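Local coordinates for phosphoprotein (Spring viremia of carp virus, PDB 7C5Z) that probably serves as the polymerase cofactor and nucleoprotein chaperone in viral RNA replication, its central domain forming the dimer, at residues A[45-50]-A[74-79]. Residues are numbered along the deposited sequence; the frame is centred on the assembly and turned at random.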
loop_
_atom_site.group_PDB
_atom_site.type_symbol
_atom_site.label_atom_id
_atom_site.label_comp_id
_atom_site.label_asym_id
_atom_site.label_seq_id
_atom_site.Cartn_x
_atom_site.Cartn_y
_atom_site.Cartn_z
ATOM N N ASN A 45 -11.442 -0.334 2.138
ATOM C CA ASN A 45 -11.167 -1.576 2.854
ATOM C C ASN A 45 -10.151 -2.444 2.108
ATOM O O ASN A 45 -9.290 -3.078 2.738
ATOM C CB ASN A 45 -12.466 -2.349 3.089
ATOM C CG ASN A 45 -13.368 -1.683 4.115
ATOM O OD1 ASN A 45 -12.915 -0.897 4.953
ATOM N ND2 ASN A 45 -14.663 -1.997 4.053
ATOM N N LEU A 46 -10.227 -2.488 0.776
ATOM C CA LEU A 46 -9.245 -3.237 -0.001
ATOM C C LEU A 46 -7.857 -2.644 0.181
ATOM O O LEU A 46 -6.886 -3.371 0.430
ATOM C CB LEU A 46 -9.630 -3.246 -1.482
ATOM C CG LEU A 46 -8.595 -3.855 -2.426
ATOM C CD1 LEU A 46 -8.338 -5.323 -2.109
ATOM C CD2 LEU A 46 -9.064 -3.705 -3.879
ATOM N N ILE A 47 -7.753 -1.321 0.101
ATOM C CA ILE A 47 -6.458 -0.667 0.274
ATOM C C ILE A 47 -5.897 -0.946 1.660
ATOM O O ILE A 47 -4.702 -1.230 1.813
ATOM C CB ILE A 47 -6.595 0.840 -0.008
ATOM C CG1 ILE A 47 -6.814 1.064 -1.505
ATOM C CG2 ILE A 47 -5.362 1.613 0.486
ATOM C CD1 ILE A 47 -7.240 2.492 -1.846
ATOM N N SER A 48 -6.746 -0.889 2.688
ATOM C CA SER A 48 -6.296 -1.176 4.039
ATOM C C SER A 48 -5.753 -2.596 4.140
ATOM O O SER A 48 -4.691 -2.814 4.740
ATOM C CB SER A 48 -7.447 -0.946 5.022
ATOM O OG SER A 48 -7.048 -1.218 6.361
ATOM N N LYS A 49 -6.428 -3.559 3.499
ATOM C CA LYS A 49 -6.000 -4.954 3.579
ATOM C C LYS A 49 -4.714 -5.187 2.796
ATOM O O LYS A 49 -3.847 -5.959 3.230
ATOM C CB LYS A 49 -7.113 -5.871 3.077
ATOM C CG LYS A 49 -8.254 -6.011 4.066
ATOM C CD LYS A 49 -9.050 -7.269 3.796
ATOM C CE LYS A 49 -10.169 -7.437 4.810
ATOM N NZ LYS A 49 -9.671 -7.236 6.201
HETATM N N MSE A 50 -4.554 -4.505 1.670
HETATM C CA MSE A 50 -3.321 -4.601 0.898
HETATM C C MSE A 50 -2.161 -3.975 1.680
HETATM O O MSE A 50 -1.071 -4.544 1.737
HETATM C CB MSE A 50 -3.487 -3.937 -0.459
HETATM C CG MSE A 50 -4.485 -4.675 -1.337
HETATM SE SE MSE A 50 -4.503 -3.979 -3.162
HETATM C CE MSE A 50 -2.566 -3.810 -3.411
ATOM N N ASP A 74 -11.741 8.519 8.031
ATOM C CA ASP A 74 -11.218 9.250 6.882
ATOM C C ASP A 74 -9.698 9.215 6.765
ATOM O O ASP A 74 -9.139 9.968 5.959
ATOM C CB ASP A 74 -11.713 10.706 6.871
ATOM C CG ASP A 74 -11.335 11.489 8.115
ATOM O OD1 ASP A 74 -10.235 11.289 8.674
ATOM O OD2 ASP A 74 -12.148 12.354 8.511
ATOM N N PHE A 75 -9.015 8.362 7.517
ATOM C CA PHE A 75 -7.571 8.237 7.350
ATOM C C PHE A 75 -7.132 6.801 7.616
ATOM O O PHE A 75 -7.852 6.005 8.224
ATOM C CB PHE A 75 -6.805 9.210 8.260
ATOM C CG PHE A 75 -6.881 8.867 9.723
ATOM C CD1 PHE A 75 -5.945 8.027 10.303
ATOM C CD2 PHE A 75 -7.882 9.407 10.513
ATOM C CE1 PHE A 75 -6.008 7.733 11.660
ATOM C CE2 PHE A 75 -7.957 9.109 11.854
ATOM C CZ PHE A 75 -7.021 8.273 12.427
ATOM N N LEU A 76 -5.935 6.480 7.133
ATOM C CA LEU A 76 -5.205 5.269 7.498
ATOM C C LEU A 76 -3.846 5.690 8.027
ATOM O O LEU A 76 -3.244 6.639 7.516
ATOM C CB LEU A 76 -5.025 4.316 6.299
ATOM C CG LEU A 76 -6.330 3.743 5.718
ATOM C CD1 LEU A 76 -6.126 3.159 4.318
ATOM C CD2 LEU A 76 -6.929 2.709 6.680
ATOM N N GLU A 77 -3.351 5.001 9.047
ATOM C CA GLU A 77 -2.110 5.413 9.692
ATOM C C GLU A 77 -1.179 4.224 9.868
ATOM O O GLU A 77 -1.593 3.176 10.370
ATOM C CB GLU A 77 -2.410 6.060 11.039
ATOM C CG GLU A 77 -1.199 6.558 11.769
ATOM C CD GLU A 77 -1.594 7.296 13.022
ATOM O OE1 GLU A 77 -1.625 8.537 12.984
ATOM O OE2 GLU A 77 -1.894 6.629 14.042
ATOM N N VAL A 78 0.078 4.380 9.457
ATOM C CA VAL A 78 1.088 3.332 9.586
ATOM C C VAL A 78 2.076 3.738 10.675
ATOM O O VAL A 78 2.503 4.898 10.726
ATOM C CB VAL A 78 1.804 3.076 8.253
ATOM C CG1 VAL A 78 2.908 2.037 8.414
ATOM C CG2 VAL A 78 0.801 2.597 7.205
ATOM N N PHE A 79 2.416 2.794 11.559
ATOM C CA PHE A 79 3.418 3.008 12.601
ATOM C C PHE A 79 4.718 2.307 12.219
ATOM O O PHE A 79 4.733 1.096 11.963
ATOM C CB PHE A 79 2.913 2.512 13.959
ATOM C CG PHE A 79 3.943 2.553 15.037
ATOM C CD1 PHE A 79 4.314 3.759 15.615
ATOM C CD2 PHE A 79 4.548 1.382 15.477
ATOM C CE1 PHE A 79 5.263 3.799 16.624
ATOM C CE2 PHE A 79 5.511 1.420 16.488
ATOM C CZ PHE A 79 5.862 2.610 17.054
#
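Leu76 reaches from its strand to the helix and meets Ile47 and Ser48, joining helix 41-62 to the face of the four-stranded antiparallel sheet in this alpha+beta central domain (beta-beta-alpha-beta-beta). Strand 76-81 is an inner strand of that sheet, between 28-33 and 67-70, and the nearest CA atoms across the two segments, those of Ser48 and Leu76, are 7.4 Å apart. The packed part is small, 102 Å² over both sides, and all three touching residues are buried. The two methyls of Leu76 divide the closest approaches: CD1 lies 4.2 Å from Ile47 CG2, an apolar contact, while CD2 comes nearest to Ser48. The bond from CA to CB of Leu76 points toward the helix, and with CG anti to the carbonyl carbon (chi1 -64°) both methyls meet helix side chains. No hydrogen bond crosses between the segments; the Ser48 hydroxyl is instead hydrogen-bonded to Asp70 OD2 on the neighbouring strand. Away from the helix the contact gives way to polar pairing: the buried Glu77 forms a salt bridge with Arg32, and the partly exposed Phe75 ring has a cation-pi contact with the same arginine. Lys49 and Asp74, both exposed, mark the solvent side and take no part. On the helix, Ile47 also packs on Ile47 of the second subunit, which places this contact beside the dimer interface. Leu76 CD2 lies 3.9 Å from Ser48 OG and 4.0 Å from Ser48 CB.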